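Local coordinates for protein oxalate biosynthetic component 1 (Burkholderia thailandensis, PDB 5IKY) that produces oxalate in quorum sensing-dependent oxalogenesis, acting as a bifunctional enzyme that joins an alpha/beta-hydrolase type serine hydrolase activity to an additional lyase activity, at residues Asp566-Ile571 with Lys680-Arg685; Ala577-Ala582 with Leu597-Ser602; Ala590-His595 with Gln632-Ala637; Val998-Gly1003 with Asp1067-Arg1072. All blocks are in the same frame, centred on the assembly; numbering follows the deposited sequence.

Interaction 1 of 4, residues Asp566-Ile571 with Lys680-Arg685; sequences DTYRKI and KPLPLR
L682, just after the N-cap residue P681, is the first residue of 680-685 to meet helix 562-579, and both of its methyls pack on the side chain of R569. L682 CD1 lies 4.1 Å from R569 CB and also reaches the edge of the Y568 ring, close to the ring plane, with 4.2 Å between L682 CD1 and Y568 CD2; the leucine and the tyrosine pass antiparallel, each reaching toward the other's helix. L682 CD2 lies 4.0 Å from R569 CG and equally near R569 CD, so it follows the aliphatic part of the arginine. The bend of R569 at its third torsion (chi3 55°) then carries the guanidinium away from L682, to weak bonds with D566 OD1 and a salt bridge with D573. One turn further on, R685 completes the contact. Its backbone lies by the phenol end of Y568: R685 C is 3.8 Å from Y568 CE2, and R685 CB is 3.9 Å from Y568 OH. R685 O stands obliquely to the ring, and the tyrosine hydroxyl has its hydrogen bond with E572 OE1. The other oxygen, E572 OE2, takes the salt bridge from R685 NH2, so one carboxylate holds the polar ends of both Y568 and R685. A weak bond of 2.6 Å from R685 NH1 to K680 O, bent at 124°, folds the arginine back over its own helix start, where L682 CA lies over one face of the guanidinium, toward its rim. This is helix-helix packing of the helical cap domain: an apolar seam of leucine, tyrosine and arginine methylenes, bordered by charged pairs.

Interaction 2 of 4, residues Ala577-Ala582 with Leu597-Ser602; sequences AHLASA and LTAARS
H578 meets A599 with the edge of its imidazole, and its side chain can be followed outward from the end of helix 562-579. CB points toward helix 592-602, but H578 CB remains 5.7 Å from A599 CB. CG stands anti to the backbone nitrogen (chi1 178°), which extends the ring across the gap between the helices. H578 ND1 makes the closest approach, 3.7 Å from A599 CB, with H578 CE1 next at 3.9 Å from the same methyl. The methyl lies near the ring plane, so this is an edge contact. Beyond the two segments the ring of H578 meets that of H303, the planes inclined at about 55°.

The neighbouring L579 brings a second group to the same methyl. Its CG lies beside the backbone nitrogen (chi1 -67°), and the branch L579 CD2 ends 3.8 Å from A599 CB. A599 is therefore touched by two consecutive residues just before the chain leaves helical geometry at A580. One turn along helix 592-602, S602 OG donates to A599 O at 2.7 Å from above the carbonyl plane, a bond within the helix, and the S602 side chain also touches H303.

Chemically, the junction is a small apolar one: no hydrogen bond spans the segments, only 90 Å² is buried in all, and the methyl facing ND1 can offer it no polar partner. Cohesion between these segments therefore rests on van der Waals packing around one methyl, without a polar link.

Interaction 3 of 4, residues Ala590-His595 with Gln632-Ala637; sequences AALAEH and QALNFA
A593 and A633 bring their backbones to a CA-CA separation of 5.0 Å, a very short distance for two packed helices. Segment 590-595 enters helix 592-602 from a turn at A590 and A591, and H595 N to A591 O is among the first helical bonds. Segment 632-637 is helical throughout, within helix 629-641. The start of one helix thus rests against the flank of the other.

The alanines explain the approach. A633 CB points toward the opposing segment and sits 3.7 Å from A593 CA, touching main chain as well as side chain, while the two CB atoms, of A593 and A633, are likewise 3.7 Å apart. Beside this pair, L634 lays a branch over the first turn of helix 592-602. With CG beside the backbone nitrogen (chi1 -67°), L634 CD2 comes to 3.6 Å from L592 CB and 4.2 Å from A593 N. The isopropyl end of L592 leads away from helix 629-641, leaving only its CB in this contact, and the L592 side chain also touches A587. One turn on, V596 continues the interface by touching A633, F636 and A637.

All four touching residues are buried, and no hydrogen bond or salt bridge links the segments. Cohesion across the 160 Å² interface therefore comes from van der Waals contact and apolar burial, with alanine on both helices permitting the backbones to meet so closely.

Interaction 4 of 4, residues Val998-Gly1003 with Asp1067-Arg1072; sequences VRSLAG and DGHSIR
R999 lies across one face of the H1069 imidazole. Its CB stands above the ring centre, and its CD makes a CH-pi contact 4.3 Å from the H1069 centroid, 26° off the ring normal. CG is anti to the backbone nitrogen (chi1 -159°) and the chain is extended from there to NE, so the methylenes run over the ring and continue beyond it. At the far end R999 NH1 is 3.9 Å from H1069 NE2; the guanidinium plane is turned 81° from the ring, which excludes parallel stacking.

S1000, the next residue, approaches from the edge. Its OG lies near the imidazole plane, 3.4 Å from H1069 ND1, and both atoms are hydrogen-bonded to the carboxylate of D997: S1000 OG to OD2, H1069 ND1 to OD1. As H1069 NE2 is bonded to S935 OG, the chain D997-H1069-S935 is consistent with the Asp-His-Ser triad of an alpha/beta-hydrolase. R999 and S1000 would then flank its histidine on a face and at an edge.

Helix 998-1002 follows strand 988-992 of the mixed sheet, and H1069 sits in the turn leading into helix 1071-1076. S935 ends strand 929-935, ahead of helix 937-955. I1071 packs on helix 792-813, while L1001 O and A1002 O accept bonds from R710 and Y715, the latter the first residue of helix 715-734.

In the fold
From the N terminus, helix 562-579 supplies the first segments of interactions 1 and 2. Interaction 2 closes a short loop of 14 residues back onto helix 592-602, with residues 583-585 of that loop not modelled. Interaction 3 opens before interaction 2 has closed, so the two cross along the chain; they share helix 592-602 and touch where L597 CG lies 4.2 Å from A633 CB. Interaction 1 spans both, its 108-residue loop returning at helix 682-690. Together these three tie helices 562-579, 592-602, 629-641 and 682-690 of the cap domain together. Interaction 4 follows in series, within the hydrolase part, its centre about 23 to 27 Å from the other three centres.

Interaction 1 of 4, residues Asp566-Ile571 with Lys680-Arg685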
loop_
_atom_site.group_PDB
_atom_site.type_symbol
_atom_site.label_atom_id
_atom_site.label_comp_id
_atom_site.label_asym_id
_atom_site.label_seq_id
_atom_site.Cartn_x
_atom_site.Cartn_y
_atom_site.Cartn_z
ATOM N N ASP A 566 14.017 -11.215 25.542
ATOM C CA ASP A 566 15.038 -10.227 25.864
ATOM C C ASP A 566 15.116 -9.162 24.776
ATOM O O ASP A 566 15.235 -7.971 25.068
ATOM C CB ASP A 566 16.401 -10.891 26.056
ATOM C CG ASP A 566 17.409 -9.969 26.715
ATOM O OD1 ASP A 566 17.335 -9.792 27.950
ATOM O OD2 ASP A 566 18.273 -9.418 26.000
ATOM N N THR A 567 15.045 -9.600 23.522
ATOM C CA THR A 567 15.032 -8.682 22.389
ATOM C C THR A 567 13.855 -7.713 22.488
ATOM O O THR A 567 14.008 -6.511 22.271
ATOM C CB THR A 567 14.956 -9.436 21.047
ATOM O OG1 THR A 567 16.128 -10.242 20.877
ATOM C CG2 THR A 567 14.850 -8.455 19.889
ATOM N N TYR A 568 12.684 -8.243 22.831
ATOM C CA TYR A 568 11.491 -7.417 22.975
ATOM C C TYR A 568 11.612 -6.447 24.145
ATOM O O TYR A 568 11.191 -5.295 24.048
ATOM C CB TYR A 568 10.242 -8.282 23.159
ATOM C CG TYR A 568 9.037 -7.478 23.590
ATOM C CD1 TYR A 568 8.359 -6.675 22.683
ATOM C CD2 TYR A 568 8.587 -7.508 24.904
ATOM C CE1 TYR A 568 7.265 -5.927 23.069
ATOM C CE2 TYR A 568 7.491 -6.763 25.301
ATOM C CZ TYR A 568 6.835 -5.975 24.377
ATOM O OH TYR A 568 5.743 -5.230 24.755
ATOM N N ARG A 569 12.177 -6.924 25.249
ATOM C CA ARG A 569 12.333 -6.109 26.451
ATOM C C ARG A 569 13.104 -4.822 26.167
ATOM O O ARG A 569 12.785 -3.765 26.712
ATOM C CB ARG A 569 13.039 -6.908 27.547
ATOM C CG ARG A 569 13.215 -6.145 28.850
ATOM C CD ARG A 569 14.211 -6.840 29.763
ATOM N NE ARG A 569 15.498 -7.052 29.106
ATOM C CZ ARG A 569 16.449 -6.128 29.006
ATOM N NH1 ARG A 569 16.261 -4.919 29.519
ATOM N NH2 ARG A 569 17.589 -6.412 28.390
ATOM N N LYS A 570 14.114 -4.917 25.306
ATOM C CA LYS A 570 14.913 -3.756 24.934
ATOM C C LYS A 570 14.082 -2.754 24.137
ATOM O O LYS A 570 14.231 -1.542 24.299
ATOM C CB LYS A 570 16.143 -4.186 24.131
ATOM C CG LYS A 570 17.231 -4.831 24.975
ATOM C CD LYS A 570 18.053 -5.817 24.162
ATOM C CE LYS A 570 19.303 -6.240 24.912
ATOM N NZ LYS A 570 20.064 -7.284 24.169
ATOM N N ILE A 571 13.207 -3.266 23.278
ATOM C CA ILE A 571 12.290 -2.421 22.523
ATOM C C ILE A 571 11.324 -1.707 23.463
ATOM O O ILE A 571 11.073 -0.510 23.327
ATOM C CB ILE A 571 11.486 -3.237 21.490
ATOM C CG1 ILE A 571 12.427 -3.911 20.491
ATOM C CG2 ILE A 571 10.481 -2.349 20.767
ATOM C CD1 ILE A 571 11.713 -4.773 19.473
ATOM N N LYS A 680 0.235 -7.373 33.185
ATOM C CA LYS A 680 0.813 -8.475 32.432
ATOM C C LYS A 680 2.317 -8.548 32.667
ATOM O O LYS A 680 3.013 -7.537 32.566
ATOM C CB LYS A 680 0.518 -8.315 30.940
ATOM C CG LYS A 680 -0.961 -8.281 30.601
ATOM C CD LYS A 680 -1.190 -7.866 29.158
ATOM C CE LYS A 680 -2.671 -7.833 28.826
ATOM N NZ LYS A 680 -2.917 -7.345 27.441
ATOM N N PRO A 681 2.824 -9.747 32.991
ATOM C CA PRO A 681 4.270 -9.968 33.107
ATOM C C PRO A 681 4.975 -9.780 31.764
ATOM O O PRO A 681 4.312 -9.759 30.727
ATOM C CB PRO A 681 4.369 -11.419 33.588
ATOM C CG PRO A 681 3.090 -12.052 33.154
ATOM C CD PRO A 681 2.054 -10.972 33.266
ATOM N N LEU A 682 6.298 -9.645 31.790
ATOM C CA LEU A 682 7.075 -9.374 30.580
ATOM C C LEU A 682 6.882 -10.406 29.450
ATOM O O LEU A 682 6.632 -10.013 28.309
ATOM C CB LEU A 682 8.565 -9.255 30.932
ATOM C CG LEU A 682 9.558 -9.074 29.782
ATOM C CD1 LEU A 682 9.268 -7.796 29.012
ATOM C CD2 LEU A 682 10.986 -9.075 30.309
ATOM N N PRO A 683 6.990 -11.720 29.748
ATOM C CA PRO A 683 6.838 -12.674 28.639
ATOM C C PRO A 683 5.459 -12.639 27.979
ATOM O O PRO A 683 5.354 -12.908 26.782
ATOM C CB PRO A 683 7.074 -14.033 29.307
ATOM C CG PRO A 683 7.860 -13.725 30.530
ATOM C CD PRO A 683 7.330 -12.411 31.006
ATOM N N LEU A 684 4.422 -12.317 28.746
ATOM C CA LEU A 684 3.078 -12.216 28.188
ATOM C C LEU A 684 2.989 -11.047 27.211
ATOM O O LEU A 684 2.368 -11.157 26.153
ATOM C CB LEU A 684 2.039 -12.067 29.302
ATOM C CG LEU A 684 0.587 -11.823 28.877
ATOM C CD1 LEU A 684 0.141 -12.833 27.830
ATOM C CD2 LEU A 684 -0.326 -11.885 30.089
ATOM N N ARG A 685 3.619 -9.931 27.563
ATOM C CA ARG A 685 3.619 -8.760 26.696
ATOM C C ARG A 685 4.405 -9.049 25.423
ATOM O O ARG A 685 4.078 -8.536 24.351
ATOM C CB ARG A 685 4.198 -7.541 27.421
ATOM C CG ARG A 685 3.456 -7.169 28.699
ATOM C CD ARG A 685 3.747 -5.735 29.130
ATOM N NE ARG A 685 5.164 -5.515 29.405
ATOM C CZ ARG A 685 5.734 -5.697 30.591
ATOM N NH1 ARG A 685 5.008 -6.108 31.622
ATOM N NH2 ARG A 685 7.033 -5.471 30.745
#

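Interaction 2 of 4, residues Ala577-Ala582 with Leu597-Ser602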
loop_
_atom_site.group_PDB
_atom_site.type_symbol
_atom_site.label_atom_id
_atom_site.label_comp_id
_atom_site.label_asym_id
_atom_site.label_seq_id
_atom_site.Cartn_x
_atom_site.Cartn_y
_atom_site.Cartn_z
ATOM N N ALA A 577 10.953 4.769 27.950
ATOM C CA ALA A 577 11.750 5.975 28.137
ATOM C C ALA A 577 11.147 7.154 27.380
ATOM O O ALA A 577 11.127 8.280 27.878
ATOM C CB ALA A 577 13.184 5.737 27.693
ATOM N N HIS A 578 10.654 6.887 26.174
ATOM C CA HIS A 578 10.032 7.924 25.361
ATOM C C HIS A 578 8.750 8.445 26.005
ATOM O O HIS A 578 8.443 9.634 25.921
ATOM C CB HIS A 578 9.732 7.401 23.957
ATOM C CG HIS A 578 9.042 8.397 23.078
ATOM N ND1 HIS A 578 7.744 8.235 22.644
ATOM C CD2 HIS A 578 9.469 9.571 22.553
ATOM C CE1 HIS A 578 7.402 9.262 21.888
ATOM N NE2 HIS A 578 8.432 10.087 21.817
ATOM N N LEU A 579 8.005 7.550 26.647
ATOM C CA LEU A 579 6.767 7.929 27.324
ATOM C C LEU A 579 7.054 8.664 28.629
ATOM O O LEU A 579 6.233 9.452 29.100
ATOM C CB LEU A 579 5.901 6.698 27.598
ATOM C CG LEU A 579 5.314 5.983 26.379
ATOM C CD1 LEU A 579 4.480 4.788 26.814
ATOM C CD2 LEU A 579 4.492 6.943 25.532
ATOM N N ALA A 580 8.222 8.404 29.208
ATOM C CA ALA A 580 8.620 9.055 30.449
ATOM C C ALA A 580 9.411 10.332 30.172
ATOM O O ALA A 580 10.142 10.822 31.034
ATOM C CB ALA A 580 9.433 8.102 31.308
ATOM N N SER A 581 9.262 10.861 28.962
ATOM C CA SER A 581 9.896 12.118 28.584
ATOM C C SER A 581 8.849 13.221 28.485
ATOM O O SER A 581 8.222 13.404 27.440
ATOM C CB SER A 581 10.644 11.969 27.257
ATOM N N ALA A 582 8.665 13.950 29.583
ATOM C CA ALA A 582 7.634 14.980 29.675
ATOM C C ALA A 582 7.853 16.106 28.668
ATOM O O ALA A 582 6.899 16.748 28.225
ATOM C CB ALA A 582 7.579 15.541 31.089
ATOM N N LEU A 597 -0.720 5.723 21.855
ATOM C CA LEU A 597 -0.951 4.882 20.684
ATOM C C LEU A 597 -0.024 5.228 19.520
ATOM O O LEU A 597 0.452 4.337 18.816
ATOM C CB LEU A 597 -2.409 4.989 20.236
ATOM C CG LEU A 597 -3.410 4.191 21.075
ATOM C CD1 LEU A 597 -4.804 4.793 20.970
ATOM C CD2 LEU A 597 -3.417 2.733 20.641
ATOM N N THR A 598 0.229 6.518 19.320
ATOM C CA THR A 598 1.142 6.957 18.268
ATOM C C THR A 598 2.572 6.539 18.585
ATOM O O THR A 598 3.321 6.132 17.697
ATOM C CB THR A 598 1.095 8.484 18.064
ATOM O OG1 THR A 598 1.032 9.136 19.337
ATOM C CG2 THR A 598 -0.122 8.875 17.240
ATOM N N ALA A 599 2.945 6.643 19.857
ATOM C CA ALA A 599 4.267 6.221 20.300
ATOM C C ALA A 599 4.416 4.712 20.150
ATOM O O ALA A 599 5.435 4.224 19.669
ATOM C CB ALA A 599 4.508 6.643 21.741
ATOM N N ALA A 600 3.383 3.981 20.553
ATOM C CA ALA A 600 3.394 2.526 20.472
ATOM C C ALA A 600 3.527 2.046 19.030
ATOM O O ALA A 600 4.385 1.216 18.725
ATOM C CB ALA A 600 2.135 1.956 21.109
ATOM N N ARG A 601 2.679 2.569 18.149
ATOM C CA ARG A 601 2.684 2.174 16.741
ATOM C C ARG A 601 4.031 2.438 16.075
ATOM O O ARG A 601 4.489 1.648 15.251
ATOM C CB ARG A 601 1.578 2.903 15.969
ATOM C CG ARG A 601 0.272 2.128 15.861
ATOM C CD ARG A 601 -0.691 2.781 14.877
ATOM N NE ARG A 601 -1.194 4.065 15.358
ATOM C CZ ARG A 601 -2.357 4.225 15.982
ATOM N NH1 ARG A 601 -3.140 3.178 16.205
ATOM N NH2 ARG A 601 -2.740 5.430 16.383
ATOM N N SER A 602 4.661 3.550 16.441
ATOM C CA SER A 602 5.935 3.937 15.846
ATOM C C SER A 602 7.073 3.025 16.297
ATOM O O SER A 602 8.047 2.829 15.568
ATOM C CB SER A 602 6.262 5.393 16.186
ATOM O OG SER A 602 6.377 5.575 17.586
#

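Interaction 3 of 4, residues Ala590-His595 with Gln632-Ala637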
loop_
_atom_site.group_PDB
_atom_site.type_symbol
_atom_site.label_atom_id
_atom_site.label_comp_id
_atom_site.label_asym_id
_atom_site.label_seq_id
_atom_site.Cartn_x
_atom_site.Cartn_y
_atom_site.Cartn_z
ATOM N N ALA A 590 -8.041 13.338 27.835
ATOM C CA ALA A 590 -7.887 11.942 27.441
ATOM C C ALA A 590 -7.245 11.823 26.060
ATOM O O ALA A 590 -7.541 10.898 25.304
ATOM C CB ALA A 590 -9.230 11.235 27.464
ATOM N N ALA A 591 -6.370 12.772 25.740
ATOM C CA ALA A 591 -5.608 12.741 24.500
ATOM C C ALA A 591 -4.252 12.089 24.739
ATOM O O ALA A 591 -3.435 11.978 23.824
ATOM C CB ALA A 591 -5.438 14.143 23.938
ATOM N N LEU A 592 -4.018 11.672 25.981
ATOM C CA LEU A 592 -2.836 10.889 26.320
ATOM C C LEU A 592 -2.842 9.588 25.532
ATOM O O LEU A 592 -1.797 9.107 25.096
ATOM C CB LEU A 592 -2.784 10.589 27.820
ATOM C CG LEU A 592 -1.945 11.495 28.724
ATOM C CD1 LEU A 592 -0.508 11.579 28.226
ATOM C CD2 LEU A 592 -2.570 12.873 28.837
ATOM N N ALA A 593 -4.036 9.030 25.358
ATOM C CA ALA A 593 -4.220 7.805 24.591
ATOM C C ALA A 593 -3.728 7.977 23.158
ATOM O O ALA A 593 -3.075 7.091 22.607
ATOM C CB ALA A 593 -5.682 7.389 24.603
ATOM N N GLU A 594 -4.043 9.123 22.563
ATOM C CA GLU A 594 -3.597 9.431 21.210
ATOM C C GLU A 594 -2.077 9.552 21.161
ATOM O O GLU A 594 -1.450 9.196 20.165
ATOM C CB GLU A 594 -4.249 10.720 20.707
ATOM N N HIS A 595 -1.492 10.053 22.245
ATOM C CA HIS A 595 -0.044 10.175 22.341
ATOM C C HIS A 595 0.599 8.805 22.515
ATOM O O HIS A 595 1.579 8.478 21.846
ATOM C CB HIS A 595 0.349 11.093 23.502
ATOM C CG HIS A 595 1.827 11.286 23.643
ATOM N ND1 HIS A 595 2.598 11.872 22.660
ATOM C CD2 HIS A 595 2.678 10.969 24.647
ATOM C CE1 HIS A 595 3.858 11.907 23.055
ATOM N NE2 HIS A 595 3.934 11.365 24.257
ATOM N N GLN A 632 -7.437 1.821 27.907
ATOM C CA GLN A 632 -6.539 0.774 27.429
ATOM C C GLN A 632 -5.135 1.333 27.263
ATOM O O GLN A 632 -4.169 0.784 27.792
ATOM C CB GLN A 632 -7.025 0.190 26.101
ATOM C CG GLN A 632 -7.862 -1.071 26.227
ATOM C CD GLN A 632 -8.199 -1.675 24.874
ATOM O OE1 GLN A 632 -7.556 -1.369 23.869
ATOM N NE2 GLN A 632 -9.212 -2.535 24.844
ATOM N N ALA A 633 -5.041 2.441 26.533
ATOM C CA ALA A 633 -3.765 3.094 26.275
ATOM C C ALA A 633 -3.160 3.669 27.553
ATOM O O ALA A 633 -1.943 3.645 27.737
ATOM C CB ALA A 633 -3.936 4.187 25.236
ATOM N N LEU A 634 -4.014 4.181 28.433
ATOM C CA LEU A 634 -3.556 4.761 29.689
ATOM C C LEU A 634 -2.933 3.705 30.593
ATOM O O LEU A 634 -1.809 3.870 31.069
ATOM C CB LEU A 634 -4.710 5.455 30.415
ATOM C CG LEU A 634 -5.268 6.705 29.734
ATOM C CD1 LEU A 634 -6.270 7.410 30.639
ATOM C CD2 LEU A 634 -4.137 7.638 29.338
ATOM N N ASN A 635 -3.669 2.623 30.826
ATOM C CA ASN A 635 -3.176 1.530 31.653
ATOM C C ASN A 635 -1.954 0.864 31.033
ATOM O O ASN A 635 -1.072 0.386 31.745
ATOM C CB ASN A 635 -4.276 0.497 31.886
ATOM C CG ASN A 635 -5.390 1.023 32.767
ATOM O OD1 ASN A 635 -5.240 1.117 33.986
ATOM N ND2 ASN A 635 -6.518 1.364 32.154
ATOM N N PHE A 636 -1.911 0.837 29.705
ATOM C CA PHE A 636 -0.760 0.313 28.982
ATOM C C PHE A 636 0.493 1.092 29.354
ATOM O O PHE A 636 1.547 0.509 29.608
ATOM C CB PHE A 636 -0.994 0.377 27.472
ATOM C CG PHE A 636 0.181 -0.080 26.654
ATOM C CD1 PHE A 636 0.377 -1.425 26.391
ATOM C CD2 PHE A 636 1.085 0.836 26.139
ATOM C CE1 PHE A 636 1.453 -1.850 25.637
ATOM C CE2 PHE A 636 2.164 0.418 25.383
ATOM C CZ PHE A 636 2.348 -0.926 25.132
ATOM N N ALA A 637 0.363 2.413 29.383
ATOM C CA ALA A 637 1.462 3.286 29.771
ATOM C C ALA A 637 1.868 3.018 31.215
ATOM O O ALA A 637 3.053 2.912 31.524
ATOM C CB ALA A 637 1.073 4.742 29.587
#

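Interaction 4 of 4, residues Val998-Gly1003 with Asp1067-Arg1072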
loop_
_atom_site.group_PDB
_atom_site.type_symbol
_atom_site.label_atom_id
_atom_site.label_comp_id
_atom_site.label_asym_id
_atom_site.label_seq_id
_atom_site.Cartn_x
_atom_site.Cartn_y
_atom_site.Cartn_z
ATOM N N VAL A 998 -7.378 -7.628 9.180
ATOM C CA VAL A 998 -6.056 -8.097 9.565
ATOM C C VAL A 998 -6.116 -9.300 10.508
ATOM O O VAL A 998 -5.212 -10.134 10.509
ATOM C CB VAL A 998 -5.232 -6.965 10.219
ATOM C CG1 VAL A 998 -4.971 -5.861 9.212
ATOM C CG2 VAL A 998 -5.945 -6.417 11.448
ATOM N N ARG A 999 -7.182 -9.401 11.295
ATOM C CA ARG A 999 -7.314 -10.525 12.216
ATOM C C ARG A 999 -7.666 -11.797 11.453
ATOM O O ARG A 999 -7.186 -12.881 11.796
ATOM C CB ARG A 999 -8.361 -10.244 13.291
ATOM C CG ARG A 999 -8.184 -11.119 14.525
ATOM C CD ARG A 999 -9.316 -10.959 15.527
ATOM N NE ARG A 999 -9.133 -11.853 16.669
ATOM C CZ ARG A 999 -10.114 -12.283 17.455
ATOM N NH1 ARG A 999 -11.364 -11.905 17.228
ATOM N NH2 ARG A 999 -9.844 -13.094 18.469
ATOM N N SER A 1000 -8.493 -11.661 10.419
ATOM C CA SER A 1000 -8.793 -12.784 9.541
ATOM C C SER A 1000 -7.588 -13.134 8.676
ATOM O O SER A 1000 -7.329 -14.307 8.411
ATOM C CB SER A 1000 -9.998 -12.478 8.654
ATOM O OG SER A 1000 -11.189 -12.393 9.417
ATOM N N LEU A 1001 -6.860 -12.112 8.236
ATOM C CA LEU A 1001 -5.657 -12.325 7.440
ATOM C C LEU A 1001 -4.598 -13.079 8.233
ATOM O O LEU A 1001 -4.016 -14.044 7.744
ATOM C CB LEU A 1001 -5.088 -10.997 6.947
ATOM C CG LEU A 1001 -5.407 -10.628 5.499
ATOM C CD1 LEU A 1001 -4.626 -9.397 5.093
ATOM C CD2 LEU A 1001 -5.096 -11.783 4.569
ATOM N N ALA A 1002 -4.360 -12.634 9.464
ATOM C CA ALA A 1002 -3.366 -13.259 10.331
ATOM C C ALA A 1002 -3.719 -14.711 10.640
ATOM O O ALA A 1002 -2.844 -15.519 10.952
ATOM C CB ALA A 1002 -3.219 -12.466 11.624
ATOM N N GLY A 1003 -5.003 -15.040 10.548
ATOM C CA GLY A 1003 -5.467 -16.379 10.857
ATOM C C GLY A 1003 -5.559 -17.289 9.646
ATOM O O GLY A 1003 -5.909 -18.462 9.774
ATOM N N ASP A 1067 -10.578 -1.368 11.946
ATOM C CA ASP A 1067 -11.816 -2.015 12.386
ATOM C C ASP A 1067 -12.465 -2.819 11.256
ATOM O O ASP A 1067 -13.655 -2.675 10.976
ATOM C CB ASP A 1067 -12.794 -0.967 12.935
ATOM C CG ASP A 1067 -13.960 -1.585 13.682
ATOM O OD1 ASP A 1067 -13.754 -2.079 14.811
ATOM O OD2 ASP A 1067 -15.087 -1.567 13.144
ATOM N N GLY A 1068 -11.670 -3.669 10.613
ATOM C CA GLY A 1068 -12.134 -4.423 9.463
ATOM C C GLY A 1068 -12.643 -5.814 9.789
ATOM O O GLY A 1068 -12.855 -6.628 8.890
ATOM N N HIS A 1069 -12.847 -6.089 11.073
ATOM C CA HIS A 1069 -13.307 -7.403 11.504
ATOM C C HIS A 1069 -14.753 -7.369 12.005
ATOM O O HIS A 1069 -15.310 -8.397 12.390
ATOM C CB HIS A 1069 -12.386 -7.952 12.598
ATOM C CG HIS A 1069 -12.576 -9.411 12.876
ATOM N ND1 HIS A 1069 -12.491 -10.374 11.893
ATOM C CD2 HIS A 1069 -12.856 -10.070 14.026
ATOM C CE1 HIS A 1069 -12.704 -11.563 12.427
ATOM N NE2 HIS A 1069 -12.929 -11.408 13.719
ATOM N N SER A 1070 -15.362 -6.187 11.996
ATOM C CA SER A 1070 -16.723 -6.040 12.501
ATOM C C SER A 1070 -17.730 -6.714 11.575
ATOM O O SER A 1070 -17.765 -6.443 10.373
ATOM C CB SER A 1070 -17.081 -4.563 12.677
ATOM O OG SER A 1070 -17.610 -4.025 11.481
ATOM N N ILE A 1071 -18.548 -7.593 12.145
ATOM C CA ILE A 1071 -19.552 -8.318 11.379
ATOM C C ILE A 1071 -20.594 -7.354 10.805
ATOM O O ILE A 1071 -21.225 -7.641 9.786
ATOM C CB ILE A 1071 -20.241 -9.400 12.246
ATOM C CG1 ILE A 1071 -21.208 -10.241 11.408
ATOM C CG2 ILE A 1071 -20.948 -8.772 13.439
ATOM C CD1 ILE A 1071 -20.560 -10.895 10.210
ATOM N N ARG A 1072 -20.751 -6.203 11.453
ATOM C CA ARG A 1072 -21.689 -5.186 10.993
ATOM C C ARG A 1072 -21.292 -4.643 9.623
ATOM O O ARG A 1072 -22.098 -4.650 8.694
ATOM C CB ARG A 1072 -21.781 -4.042 12.006
#